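Phosphodiesterase (Candida albicans, PDB 6CPU) belongs to the phosphodiesterases of the HD superfamily, largely helical proteins, and carries a zinc and a magnesium ion side by side. Local coordinates at residues D228-C233 with H278-L283; I197-D202 with F259-R264; Y235-Y240 with A285-L290; G348-H353 with C460-N465. All blocks are in the same frame, centred on the assembly; numbering follows the deposited sequence.

Interaction 1: residues D228-C233 with H278-L283. With ZN (zinc ion), chain B.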
loop_
_atom_site.group_PDB
_atom_site.type_symbol
_atom_site.label_atom_id
_atom_site.label_comp_id
_atom_site.label_asym_id
_atom_site.label_seq_id
_atom_site.Cartn_x
_atom_site.Cartn_y
_atom_site.Cartn_z
ATOM N N ASP A 228 -2.656 -1.512 -12.187
ATOM C CA ASP A 228 -3.909 -2.196 -12.517
ATOM C C ASP A 228 -3.803 -3.714 -12.335
ATOM O O ASP A 228 -4.662 -4.333 -11.692
ATOM C CB ASP A 228 -4.381 -1.880 -13.944
ATOM C CG ASP A 228 -4.980 -0.479 -14.099
ATOM O OD1 ASP A 228 -5.269 0.225 -13.098
ATOM O OD2 ASP A 228 -5.212 -0.072 -15.260
ATOM N N ASP A 229 -2.744 -4.322 -12.880
ATOM C CA ASP A 229 -2.483 -5.750 -12.660
ATOM C C ASP A 229 -2.461 -6.054 -11.163
ATOM O O ASP A 229 -2.972 -7.071 -10.709
ATOM C CB ASP A 229 -1.105 -6.169 -13.188
ATOM C CG ASP A 229 -0.967 -6.145 -14.701
ATOM O OD1 ASP A 229 -1.949 -6.398 -15.449
ATOM O OD2 ASP A 229 0.197 -5.917 -15.139
ATOM N N LEU A 230 -1.817 -5.172 -10.399
ATOM C CA LEU A 230 -1.639 -5.388 -8.965
ATOM C C LEU A 230 -2.964 -5.422 -8.206
ATOM O O LEU A 230 -3.130 -6.195 -7.257
ATOM C CB LEU A 230 -0.685 -4.343 -8.385
ATOM C CG LEU A 230 0.773 -4.557 -8.830
ATOM C CD1 LEU A 230 1.591 -3.274 -8.678
ATOM C CD2 LEU A 230 1.430 -5.728 -8.090
ATOM N N VAL A 231 -3.916 -4.603 -8.635
ATOM C CA VAL A 231 -5.269 -4.644 -8.074
ATOM C C VAL A 231 -5.844 -6.049 -8.232
ATOM O O VAL A 231 -6.396 -6.633 -7.276
ATOM C CB VAL A 231 -6.194 -3.611 -8.760
ATOM C CG1 VAL A 231 -7.668 -3.850 -8.415
ATOM C CG2 VAL A 231 -5.781 -2.204 -8.364
ATOM N N TYR A 232 -5.723 -6.597 -9.437
ATOM C CA TYR A 232 -6.269 -7.937 -9.680
ATOM C C TYR A 232 -5.540 -9.004 -8.872
ATOM O O TYR A 232 -6.167 -9.931 -8.385
ATOM C CB TYR A 232 -6.252 -8.298 -11.157
ATOM C CG TYR A 232 -7.160 -9.472 -11.440
ATOM C CD1 TYR A 232 -6.646 -10.764 -11.573
ATOM C CD2 TYR A 232 -8.534 -9.294 -11.554
ATOM C CE1 TYR A 232 -7.482 -11.848 -11.827
ATOM C CE2 TYR A 232 -9.377 -10.369 -11.814
ATOM C CZ TYR A 232 -8.848 -11.644 -11.946
ATOM O OH TYR A 232 -9.692 -12.724 -12.196
ATOM N N CYS A 233 -4.218 -8.878 -8.737
ATOM C CA CYS A 233 -3.457 -9.771 -7.867
ATOM C C CYS A 233 -3.984 -9.790 -6.434
ATOM O O CYS A 233 -4.116 -10.858 -5.830
ATOM C CB CYS A 233 -1.974 -9.408 -7.860
ATOM S SG CYS A 233 -1.113 -9.697 -9.432
ATOM N N HIS A 278 4.683 -2.356 -3.331
ATOM C CA HIS A 278 5.299 -2.914 -2.108
ATOM C C HIS A 278 4.272 -3.605 -1.236
ATOM O O HIS A 278 4.514 -4.697 -0.735
ATOM C CB HIS A 278 6.051 -1.831 -1.301
ATOM C CG HIS A 278 6.477 -2.262 0.075
ATOM N ND1 HIS A 278 7.372 -3.289 0.299
ATOM C CD2 HIS A 278 6.130 -1.795 1.302
ATOM C CE1 HIS A 278 7.554 -3.436 1.602
ATOM N NE2 HIS A 278 6.812 -2.543 2.237
ATOM N N ALA A 279 3.114 -2.966 -1.044
ATOM C CA ALA A 279 2.046 -3.558 -0.259
ATOM C C ALA A 279 1.621 -4.918 -0.818
ATOM O O ALA A 279 1.440 -5.896 -0.061
ATOM C CB ALA A 279 0.846 -2.620 -0.190
ATOM N N VAL A 280 1.451 -4.969 -2.136
ATOM C CA VAL A 280 1.000 -6.177 -2.796
ATOM C C VAL A 280 2.104 -7.256 -2.746
ATOM O O VAL A 280 1.820 -8.419 -2.531
ATOM C CB VAL A 280 0.528 -5.897 -4.236
ATOM C CG1 VAL A 280 0.134 -7.195 -4.925
ATOM C CG2 VAL A 280 -0.658 -4.922 -4.223
ATOM N N ASP A 281 3.348 -6.835 -2.891
ATOM C CA ASP A 281 4.489 -7.727 -2.696
ATOM C C ASP A 281 4.504 -8.359 -1.302
ATOM O O ASP A 281 4.660 -9.577 -1.167
ATOM C CB ASP A 281 5.775 -6.960 -2.925
ATOM C CG ASP A 281 6.985 -7.851 -2.891
ATOM O OD1 ASP A 281 7.067 -8.767 -3.740
ATOM O OD2 ASP A 281 7.842 -7.621 -2.024
ATOM N N VAL A 282 4.332 -7.543 -0.262
ATOM C CA VAL A 282 4.293 -8.037 1.118
ATOM C C VAL A 282 3.101 -8.964 1.357
ATOM O O VAL A 282 3.210 -10.008 2.032
ATOM C CB VAL A 282 4.300 -6.864 2.150
ATOM C CG1 VAL A 282 4.052 -7.360 3.562
ATOM C CG2 VAL A 282 5.620 -6.112 2.087
ATOM N N LEU A 283 1.961 -8.610 0.786
ATOM C CA LEU A 283 0.780 -9.467 0.847
ATOM C C LEU A 283 1.081 -10.834 0.203
ATOM O O LEU A 283 0.749 -11.894 0.752
ATOM C CB LEU A 283 -0.393 -8.789 0.122
ATOM C CG LEU A 283 -1.610 -9.641 -0.235
ATOM C CD1 LEU A 283 -2.289 -10.151 1.018
ATOM C CD2 LEU A 283 -2.597 -8.856 -1.081
HETATM ZN ZN ZN B . 6.505 -2.166 4.368
HETATM O O HOH W 1 8.492 -1.216 4.174
HETATM O O HOH W 2 6.663 -1.600 6.451
#
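Leu-230 lays its CD2 methyl across the CG1 branch of Val-280, the two carbons 3.7 Å apart, and the same methyl also comes within 4.0 Å of Val-280 CB. The valine reaches this far because CG1 stands anti to its own backbone N (chi1 177°), and that branch meets two residues one turn apart on helix 227-242, Leu-230 and, more loosely, Cys-233, whose CB lies 4.2 Å from Val-280 CG1. The backbones are close here, with 6.8 Å between Leu-230 CA and Val-280 CA, and the touch is wholly apolar and buried. What meets is helix 227-242 and helix 276-292, two members of the helical bundle of this phosphodiesterase family. Val-234, one turn on from Leu-230, also packs on Val-280 and carries the same seam further along. Another side of helix 276-292 serves the metal site: His-278, on the side of the helix that faces the metals, binds the zinc ion through NE2 at 2.2 Å, in a shell shared with His-349, Asp-350, Asp-462 and two waters. Helix 227-242 is gripped elsewhere by charge, since Asp-229 pairs with Arg-207, while Val-231 packs against helix 253-264 on a flank turned from Val-280.

Interaction 2: residues I197-D202 with F259-R264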
loop_
_atom_site.group_PDB
_atom_site.type_symbol
_atom_site.label_atom_id
_atom_site.label_comp_id
_atom_site.label_asym_id
_atom_site.label_seq_id
_atom_site.Cartn_x
_atom_site.Cartn_y
_atom_site.Cartn_z
ATOM N N ILE A 197 -14.047 -3.691 -12.690
ATOM C CA ILE A 197 -13.193 -4.434 -13.615
ATOM C C ILE A 197 -12.929 -3.654 -14.904
ATOM O O ILE A 197 -11.855 -3.788 -15.503
ATOM C CB ILE A 197 -13.779 -5.838 -13.946
ATOM C CG1 ILE A 197 -12.727 -6.741 -14.609
ATOM C CG2 ILE A 197 -15.012 -5.715 -14.834
ATOM C CD1 ILE A 197 -11.781 -7.416 -13.642
ATOM N N GLU A 198 -13.888 -2.826 -15.316
ATOM C CA GLU A 198 -13.739 -2.016 -16.523
ATOM C C GLU A 198 -12.746 -0.875 -16.351
ATOM O O GLU A 198 -12.348 -0.277 -17.332
ATOM C CB GLU A 198 -15.081 -1.438 -16.970
ATOM C CG GLU A 198 -16.019 -2.463 -17.584
ATOM C CD GLU A 198 -17.390 -1.883 -17.871
ATOM O OE1 GLU A 198 -17.478 -0.720 -18.323
ATOM O OE2 GLU A 198 -18.389 -2.589 -17.626
ATOM N N LEU A 199 -12.366 -0.571 -15.113
ATOM C CA LEU A 199 -11.399 0.492 -14.836
ATOM C C LEU A 199 -9.957 -0.006 -14.889
ATOM O O LEU A 199 -9.032 0.785 -14.727
ATOM C CB LEU A 199 -11.691 1.149 -13.479
ATOM C CG LEU A 199 -13.080 1.791 -13.327
ATOM C CD1 LEU A 199 -13.208 2.545 -12.017
ATOM C CD2 LEU A 199 -13.378 2.723 -14.484
ATOM N N LEU A 200 -9.769 -1.306 -15.117
ATOM C CA LEU A 200 -8.441 -1.861 -15.368
ATOM C C LEU A 200 -8.157 -1.820 -16.858
ATOM O O LEU A 200 -9.062 -2.010 -17.667
ATOM C CB LEU A 200 -8.352 -3.306 -14.866
ATOM C CG LEU A 200 -8.709 -3.542 -13.399
ATOM C CD1 LEU A 200 -8.597 -5.024 -13.084
ATOM C CD2 LEU A 200 -7.840 -2.721 -12.456
ATOM N N GLN A 201 -6.899 -1.595 -17.231
ATOM C CA GLN A 201 -6.545 -1.487 -18.644
ATOM C C GLN A 201 -6.634 -2.807 -19.410
ATOM O O GLN A 201 -7.082 -2.832 -20.555
ATOM C CB GLN A 201 -5.158 -0.890 -18.816
ATOM C CG GLN A 201 -4.948 -0.290 -20.198
ATOM C CD GLN A 201 -3.602 0.387 -20.344
ATOM O OE1 GLN A 201 -2.614 -0.023 -19.731
ATOM N NE2 GLN A 201 -3.556 1.430 -21.160
ATOM N N ASP A 202 -6.188 -3.895 -18.791
ATOM C CA ASP A 202 -6.201 -5.212 -19.436
ATOM C C ASP A 202 -6.763 -6.276 -18.490
ATOM O O ASP A 202 -6.041 -6.835 -17.667
ATOM C CB ASP A 202 -4.784 -5.572 -19.874
ATOM C CG ASP A 202 -4.709 -6.860 -20.681
ATOM O OD1 ASP A 202 -5.753 -7.477 -21.000
ATOM O OD2 ASP A 202 -3.568 -7.255 -20.989
ATOM N N PHE A 259 -13.129 -2.179 -2.893
ATOM C CA PHE A 259 -12.290 -2.128 -1.704
ATOM C C PHE A 259 -10.814 -1.961 -2.073
ATOM O O PHE A 259 -10.112 -1.137 -1.489
ATOM C CB PHE A 259 -12.533 -3.390 -0.866
ATOM C CG PHE A 259 -11.463 -3.697 0.145
ATOM C CD1 PHE A 259 -11.215 -2.849 1.212
ATOM C CD2 PHE A 259 -10.717 -4.868 0.047
ATOM C CE1 PHE A 259 -10.246 -3.153 2.150
ATOM C CE2 PHE A 259 -9.752 -5.176 0.982
ATOM C CZ PHE A 259 -9.510 -4.312 2.039
ATOM N N ILE A 260 -10.357 -2.734 -3.049
ATOM C CA ILE A 260 -8.945 -2.696 -3.426
ATOM C C ILE A 260 -8.570 -1.385 -4.112
ATOM O O ILE A 260 -7.453 -0.877 -3.922
ATOM C CB ILE A 260 -8.568 -3.905 -4.308
ATOM C CG1 ILE A 260 -8.786 -5.194 -3.513
ATOM C CG2 ILE A 260 -7.114 -3.818 -4.764
ATOM C CD1 ILE A 260 -9.045 -6.393 -4.387
ATOM N N PHE A 261 -9.486 -0.823 -4.904
ATOM C CA PHE A 261 -9.249 0.507 -5.491
ATOM C C PHE A 261 -9.070 1.558 -4.402
ATOM O O PHE A 261 -8.188 2.424 -4.494
ATOM C CB PHE A 261 -10.385 0.926 -6.425
ATOM C CG PHE A 261 -10.167 0.566 -7.857
ATOM C CD1 PHE A 261 -10.417 -0.717 -8.312
ATOM C CD2 PHE A 261 -9.762 1.531 -8.770
ATOM C CE1 PHE A 261 -10.233 -1.050 -9.640
ATOM C CE2 PHE A 261 -9.577 1.206 -10.102
ATOM C CZ PHE A 261 -9.804 -0.090 -10.537
ATOM N N ILE A 262 -9.908 1.478 -3.373
ATOM C CA ILE A 262 -9.834 2.371 -2.218
ATOM C C ILE A 262 -8.489 2.230 -1.510
ATOM O O ILE A 262 -7.877 3.233 -1.172
ATOM C CB ILE A 262 -10.951 2.074 -1.174
ATOM C CG1 ILE A 262 -12.364 2.437 -1.656
ATOM C CG2 ILE A 262 -10.653 2.721 0.170
ATOM C CD1 ILE A 262 -12.479 3.318 -2.851
ATOM N N VAL A 263 -8.023 0.991 -1.328
ATOM C CA VAL A 263 -6.710 0.743 -0.719
ATOM C C VAL A 263 -5.597 1.328 -1.589
ATOM O O VAL A 263 -4.721 2.039 -1.084
ATOM C CB VAL A 263 -6.436 -0.769 -0.503
ATOM C CG1 VAL A 263 -4.985 -0.999 -0.100
ATOM C CG2 VAL A 263 -7.365 -1.344 0.550
ATOM N N ARG A 264 -5.627 1.039 -2.884
ATOM C CA ARG A 264 -4.603 1.571 -3.810
ATOM C C ARG A 264 -4.532 3.098 -3.723
ATOM O O ARG A 264 -3.438 3.681 -3.693
ATOM C CB ARG A 264 -4.871 1.120 -5.242
ATOM C CG ARG A 264 -3.840 1.596 -6.237
ATOM C CD ARG A 264 -4.134 1.084 -7.626
ATOM N NE ARG A 264 -5.169 1.869 -8.306
ATOM C CZ ARG A 264 -5.535 1.702 -9.571
ATOM N NH1 ARG A 264 -5.003 0.737 -10.305
ATOM N NH2 ARG A 264 -6.443 2.505 -10.113
HETATM O O HOH W 3 -7.253 1.994 -12.914
#
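Leu-199, at the end of the short 3-10 turn that starts the segment 197-202, meets Phe-261 with its CB, 3.7 Å from CZ of that ring. It also rests on Cys-30 and Phe-33 of helix 25-34. Its carbonyl is used as well: a water lies 2.8 Å from Leu-199 O, probably donating to it, and accepts from Arg-264 NH2 at 3.0 Å, lying in the plane of the guanidinium at its edge. Next comes Leu-200, whose CD2 stands 3.8 Å from Phe-261 CZ; with CG anti to its carbonyl carbon (chi1 -55°), the branch swings in to the ring although the CB itself does not aim there. The far tip of the phenylalanine thus meets two successive leucines, both set obliquely to its ring. One step on, Gln-201 gives its backbone N to Asp-228, the same carboxylate that pairs with Arg-264. This is apolar packing of an interhelical loop, between helices 177-193 and 205-216, against helix 253-264 in a mainly helical fold.

Interaction 3: residues Y235-Y240 with A285-L290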
loop_
_atom_site.group_PDB
_atom_site.type_symbol
_atom_site.label_atom_id
_atom_site.label_comp_id
_atom_site.label_asym_id
_atom_site.label_seq_id
_atom_site.Cartn_x
_atom_site.Cartn_y
_atom_site.Cartn_z
ATOM N N TYR A 235 -7.038 -9.075 -5.537
ATOM C CA TYR A 235 -8.329 -9.748 -5.612
ATOM C C TYR A 235 -8.147 -11.276 -5.581
ATOM O O TYR A 235 -8.820 -11.965 -4.826
ATOM C CB TYR A 235 -9.114 -9.301 -6.857
ATOM C CG TYR A 235 -10.161 -10.300 -7.282
ATOM C CD1 TYR A 235 -11.308 -10.500 -6.525
ATOM C CD2 TYR A 235 -9.975 -11.091 -8.415
ATOM C CE1 TYR A 235 -12.264 -11.445 -6.907
ATOM C CE2 TYR A 235 -10.922 -12.026 -8.802
ATOM C CZ TYR A 235 -12.059 -12.203 -8.043
ATOM O OH TYR A 235 -12.990 -13.149 -8.447
ATOM N N LEU A 236 -7.221 -11.790 -6.383
ATOM C CA LEU A 236 -6.955 -13.232 -6.420
ATOM C C LEU A 236 -6.622 -13.783 -5.035
ATOM O O LEU A 236 -7.176 -14.796 -4.600
ATOM C CB LEU A 236 -5.808 -13.541 -7.386
ATOM C CG LEU A 236 -6.134 -13.360 -8.861
ATOM C CD1 LEU A 236 -4.875 -13.480 -9.697
ATOM C CD2 LEU A 236 -7.203 -14.349 -9.316
ATOM N N MET A 237 -5.746 -13.085 -4.323
ATOM C CA MET A 237 -5.296 -13.544 -3.015
ATOM C C MET A 237 -6.325 -13.421 -1.907
ATOM O O MET A 237 -6.519 -14.358 -1.122
ATOM C CB MET A 237 -4.005 -12.835 -2.647
ATOM C CG MET A 237 -2.862 -13.308 -3.506
ATOM S SD MET A 237 -1.292 -12.553 -3.089
ATOM C CE MET A 237 -1.382 -10.993 -3.968
ATOM N N ILE A 238 -7.010 -12.283 -1.843
ATOM C CA ILE A 238 -8.010 -12.080 -0.805
ATOM C C ILE A 238 -9.275 -12.910 -1.043
ATOM O O ILE A 238 -9.819 -13.480 -0.096
ATOM C CB ILE A 238 -8.357 -10.587 -0.631
ATOM C CG1 ILE A 238 -7.102 -9.788 -0.252
ATOM C CG2 ILE A 238 -9.446 -10.405 0.409
ATOM C CD1 ILE A 238 -6.537 -10.072 1.123
ATOM N N ASP A 239 -9.749 -12.980 -2.283
ATOM C CA ASP A 239 -10.919 -13.811 -2.596
ATOM C C ASP A 239 -10.650 -15.260 -2.187
ATOM O O ASP A 239 -11.502 -15.902 -1.570
ATOM C CB ASP A 239 -11.270 -13.721 -4.083
ATOM C CG ASP A 239 -12.601 -14.394 -4.430
ATOM O OD1 ASP A 239 -13.505 -14.454 -3.581
ATOM O OD2 ASP A 239 -12.753 -14.845 -5.583
ATOM N N TYR A 240 -9.451 -15.739 -2.500
ATOM C CA TYR A 240 -9.021 -17.114 -2.205
ATOM C C TYR A 240 -9.040 -17.402 -0.700
ATOM O O TYR A 240 -9.493 -18.459 -0.268
ATOM C CB TYR A 240 -7.619 -17.341 -2.773
ATOM C CG TYR A 240 -7.157 -18.785 -2.826
ATOM C CD1 TYR A 240 -7.682 -19.668 -3.764
ATOM C CD2 TYR A 240 -6.167 -19.257 -1.960
ATOM C CE1 TYR A 240 -7.251 -20.990 -3.829
ATOM C CE2 TYR A 240 -5.725 -20.582 -2.022
ATOM C CZ TYR A 240 -6.270 -21.437 -2.965
ATOM O OH TYR A 240 -5.846 -22.749 -3.022
ATOM N N ALA A 285 4.029 -12.269 -0.330
ATOM C CA ALA A 285 4.951 -13.012 0.546
ATOM C C ALA A 285 4.189 -13.715 1.650
ATOM O O ALA A 285 4.349 -14.922 1.845
ATOM C CB ALA A 285 6.005 -12.090 1.132
ATOM N N CYS A 286 3.348 -12.970 2.365
ATOM C CA CYS A 286 2.480 -13.568 3.393
ATOM C C CYS A 286 1.656 -14.708 2.814
ATOM O O CYS A 286 1.512 -15.770 3.434
ATOM C CB CYS A 286 1.515 -12.536 3.985
ATOM S SG CYS A 286 2.210 -11.553 5.320
ATOM N N PHE A 287 1.099 -14.464 1.636
ATOM C CA PHE A 287 0.275 -15.454 0.946
ATOM C C PHE A 287 1.051 -16.770 0.753
ATOM O O PHE A 287 0.552 -17.843 1.086
ATOM C CB PHE A 287 -0.187 -14.889 -0.393
ATOM C CG PHE A 287 -1.301 -15.657 -1.037
ATOM C CD1 PHE A 287 -2.558 -15.680 -0.467
ATOM C CD2 PHE A 287 -1.097 -16.326 -2.232
ATOM C CE1 PHE A 287 -3.599 -16.366 -1.060
ATOM C CE2 PHE A 287 -2.139 -17.018 -2.841
ATOM C CZ PHE A 287 -3.389 -17.042 -2.249
ATOM N N HIS A 288 2.278 -16.671 0.255
ATOM C CA HIS A 288 3.122 -17.869 0.088
ATOM C C HIS A 288 3.482 -18.530 1.425
ATOM O O HIS A 288 3.367 -19.760 1.546
ATOM C CB HIS A 288 4.375 -17.568 -0.727
ATOM C CG HIS A 288 4.182 -17.732 -2.201
ATOM N ND1 HIS A 288 4.865 -18.676 -2.942
ATOM C CD2 HIS A 288 3.365 -17.089 -3.071
ATOM C CE1 HIS A 288 4.482 -18.601 -4.204
ATOM N NE2 HIS A 288 3.578 -17.640 -4.311
ATOM N N PHE A 289 3.878 -17.733 2.425
ATOM C CA PHE A 289 4.134 -18.274 3.766
ATOM C C PHE A 289 2.953 -19.098 4.256
ATOM O O PHE A 289 3.121 -20.238 4.700
ATOM C CB PHE A 289 4.436 -17.170 4.800
ATOM C CG PHE A 289 5.696 -16.372 4.531
ATOM C CD1 PHE A 289 6.688 -16.830 3.677
ATOM C CD2 PHE A 289 5.893 -15.156 5.177
ATOM C CE1 PHE A 289 7.839 -16.094 3.455
ATOM C CE2 PHE A 289 7.044 -14.418 4.965
ATOM C CZ PHE A 289 8.014 -14.879 4.101
ATOM N N LEU A 290 1.759 -18.526 4.170
ATOM C CA LEU A 290 0.554 -19.178 4.657
ATOM C C LEU A 290 0.209 -20.471 3.903
ATOM O O LEU A 290 -0.301 -21.420 4.506
ATOM C CB LEU A 290 -0.618 -18.204 4.614
ATOM C CG LEU A 290 -0.517 -17.060 5.638
ATOM C CD1 LEU A 290 -1.332 -15.847 5.200
ATOM C CD2 LEU A 290 -0.958 -17.540 7.015
#
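A Met-aromatic contact joins helix 227-242 to helix 276-292, with Phe-287 as the flat partner. Met-237 CG sits over the centre of the Phe-287 ring, 3.6 Å from its centroid and only 6° off the ring normal, a CH-pi contact. The sulfur continues obliquely toward the rim, with SD 3.7 Å from Phe-287 CG. Phe-287 has its CG anti to the backbone N (chi1 -166°), which carries the ring across to the neighbouring helix until CE1 is 3.5 Å from the carbonyl oxygen of Met-237. One turn further on, Tyr-240 CD2 meets the ring near its plane, 3.6 Å from Phe-287 CZ; the two rings meet obliquely, their planes at 68°. The phenylalanine is therefore covered on one face by methionine and touched at its rim by a tyrosine carbon. Tyr-240 turns its hydroxyl to the carbonyl of Pro-297 and sets its ring edge-to-face with Phe-299, while Leu-296 also touches Phe-287. Apolar and aromatic side chains interleaved in this way form the buried seam between two helices of a helical phosphodiesterase core.

Interaction 4: residues G348-H353 with C460-N465. With ZN (zinc ion), chain B; MG (magnesium ion), chain C.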
loop_
_atom_site.group_PDB
_atom_site.type_symbol
_atom_site.label_atom_id
_atom_site.label_comp_id
_atom_site.label_asym_id
_atom_site.label_seq_id
_atom_site.Cartn_x
_atom_site.Cartn_y
_atom_site.Cartn_z
ATOM N N GLY A 348 -2.627 -3.500 4.077
ATOM C CA GLY A 348 -2.739 -2.138 4.615
ATOM C C GLY A 348 -1.547 -1.642 5.412
ATOM O O GLY A 348 -1.564 -0.522 5.947
ATOM N N HIS A 349 -0.479 -2.442 5.486
ATOM C CA HIS A 349 0.549 -2.188 6.505
ATOM C C HIS A 349 1.370 -0.907 6.308
ATOM O O HIS A 349 1.979 -0.432 7.270
ATOM C CB HIS A 349 1.488 -3.402 6.663
ATOM C CG HIS A 349 2.660 -3.370 5.740
ATOM N ND1 HIS A 349 2.569 -3.719 4.412
ATOM C CD2 HIS A 349 3.942 -2.991 5.944
ATOM C CE1 HIS A 349 3.747 -3.557 3.834
ATOM N NE2 HIS A 349 4.601 -3.121 4.745
ATOM N N ASP A 350 1.392 -0.354 5.093
ATOM C CA ASP A 350 2.097 0.893 4.815
ATOM C C ASP A 350 1.166 1.990 4.279
ATOM O O ASP A 350 1.638 2.916 3.640
ATOM C CB ASP A 350 3.253 0.636 3.812
ATOM C CG ASP A 350 4.566 0.201 4.495
ATOM O OD1 ASP A 350 4.777 0.589 5.657
ATOM O OD2 ASP A 350 5.399 -0.487 3.853
ATOM N N VAL A 351 -0.148 1.888 4.504
ATOM C CA VAL A 351 -1.069 2.881 3.930
ATOM C C VAL A 351 -0.656 4.316 4.261
ATOM O O VAL A 351 -0.336 4.647 5.399
ATOM C CB VAL A 351 -2.564 2.679 4.297
ATOM C CG1 VAL A 351 -3.138 1.437 3.629
ATOM C CG2 VAL A 351 -2.776 2.648 5.789
ATOM N N GLY A 352 -0.645 5.161 3.240
ATOM C CA GLY A 352 -0.405 6.591 3.432
ATOM C C GLY A 352 1.062 6.920 3.603
ATOM O O GLY A 352 1.397 8.023 3.944
ATOM N N HIS A 353 1.945 5.957 3.365
ATOM C CA HIS A 353 3.376 6.152 3.624
ATOM C C HIS A 353 3.865 7.307 2.768
ATOM O O HIS A 353 3.602 7.316 1.583
ATOM C CB HIS A 353 4.131 4.852 3.313
ATOM C CG HIS A 353 5.522 4.784 3.862
ATOM N ND1 HIS A 353 6.523 5.625 3.442
ATOM C CD2 HIS A 353 6.097 3.928 4.740
ATOM C CE1 HIS A 353 7.650 5.318 4.058
ATOM N NE2 HIS A 353 7.422 4.294 4.854
ATOM N N CYS A 460 8.524 -10.833 8.474
ATOM C CA CYS A 460 9.305 -11.546 7.460
ATOM C C CYS A 460 8.886 -11.084 6.059
ATOM O O CYS A 460 9.730 -10.768 5.219
ATOM C CB CYS A 460 9.128 -13.056 7.625
ATOM S SG CYS A 460 10.069 -13.759 9.017
ATOM N N ALA A 461 7.579 -11.011 5.833
ATOM C CA ALA A 461 7.038 -10.530 4.547
ATOM C C ALA A 461 7.512 -9.122 4.219
ATOM O O ALA A 461 7.941 -8.847 3.096
ATOM C CB ALA A 461 5.522 -10.589 4.564
ATOM N N ASP A 462 7.451 -8.225 5.205
ATOM C CA ASP A 462 7.848 -6.839 4.979
ATOM C C ASP A 462 9.317 -6.691 4.568
ATOM O O ASP A 462 9.651 -5.802 3.778
ATOM C CB ASP A 462 7.560 -6.003 6.222
ATOM C CG ASP A 462 7.656 -4.511 5.968
ATOM O OD1 ASP A 462 7.299 -4.015 4.861
ATOM O OD2 ASP A 462 8.086 -3.832 6.916
ATOM N N ILE A 463 10.199 -7.549 5.091
ATOM C CA ILE A 463 11.628 -7.475 4.740
ATOM C C ILE A 463 12.053 -8.632 3.827
ATOM O O ILE A 463 13.211 -9.061 3.848
ATOM C CB ILE A 463 12.544 -7.393 5.997
ATOM C CG1 ILE A 463 12.458 -8.659 6.856
ATOM C CG2 ILE A 463 12.190 -6.175 6.838
ATOM C CD1 ILE A 463 13.668 -8.843 7.755
ATOM N N SER A 464 11.129 -9.104 2.993
ATOM C CA SER A 464 11.353 -10.313 2.191
ATOM C C SER A 464 12.136 -10.080 0.903
ATOM O O SER A 464 12.439 -11.048 0.195
ATOM C CB SER A 464 10.011 -10.982 1.877
ATOM O OG SER A 464 9.232 -10.166 1.016
ATOM N N ASN A 465 12.486 -8.831 0.591
ATOM C CA ASN A 465 13.208 -8.536 -0.637
ATOM C C ASN A 465 14.494 -9.358 -0.768
ATOM O O ASN A 465 14.802 -9.839 -1.857
ATOM C CB ASN A 465 13.573 -7.062 -0.725
ATOM C CG ASN A 465 12.377 -6.169 -0.989
ATOM O OD1 ASN A 465 11.240 -6.627 -1.177
ATOM N ND2 ASN A 465 12.633 -4.879 -1.023
HETATM ZN ZN ZN B . 6.505 -2.166 4.368
HETATM MG MG MG C . 6.270 0.258 7.175
HETATM O O HOH W 2 6.663 -1.600 6.451
HETATM O O HOH W 1 8.492 -1.216 4.174
HETATM O O HOH W 4 7.549 -0.251 8.876
HETATM O O HOH W 5 6.197 2.350 7.833
HETATM O O HOH W 6 7.827 0.949 6.127
#
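Asp-462 and His-349 bury most of the surface here, and they meet through the zinc ion that both bind. Asp-462 OD1 lies 2.1 Å from the zinc and His-349 NE2 2.2 Å from it. As neighbours in one coordination shell, Asp-462 OD1 and His-349 NE2 are 2.8 Å apart. Ring and carboxylate are steeply turned, their planes 75° apart. The imidazole reaches the metal from a chi1 of 89°, with CG between the backbone N and the carbonyl carbon, and its other nitrogen, ND1, is hydrogen-bonded to the carbonyl of Ala-346, which helps fix the ring's rotation. Asp-462 uses its second oxygen too: OD2 accepts a 2.7 Å hydrogen bond from the water that links zinc and magnesium. Asp-350 makes the other bridge, with OD2 on the zinc at 2.1 Å and OD1 on the magnesium at 2.2 Å. Its CB lies over one face of the His-349 ring. Three more waters surround the magnesium ion, and His-278 completes the protein ligands of the zinc. The consecutive His-349 and Asp-350, with His-278 and Asp-462 from elsewhere in the chain, make the HD-type two-metal centre characteristic of this phosphodiesterase superfamily.

From the N terminus, the loop 197-202 comes first and closes on helix 253-264 in interaction 2. Inside that span runs helix 227-242, which reaches forward to helix 276-292 twice, through interactions 1 and 3, whose centres lie about 10 Å apart along the same helix pair. All three cross one another in the chain. Asp-228 joins interaction 1 to interaction 2, and Leu-283 packing on Met-237 joins interaction 1 to interaction 3. Interaction 4 opens only afterwards, bringing 348-353 to the end of helix 446-462. It shares the zinc with interaction 1 through His-278, and Cys-286 and Phe-289 of interaction 3 pack on 460-465.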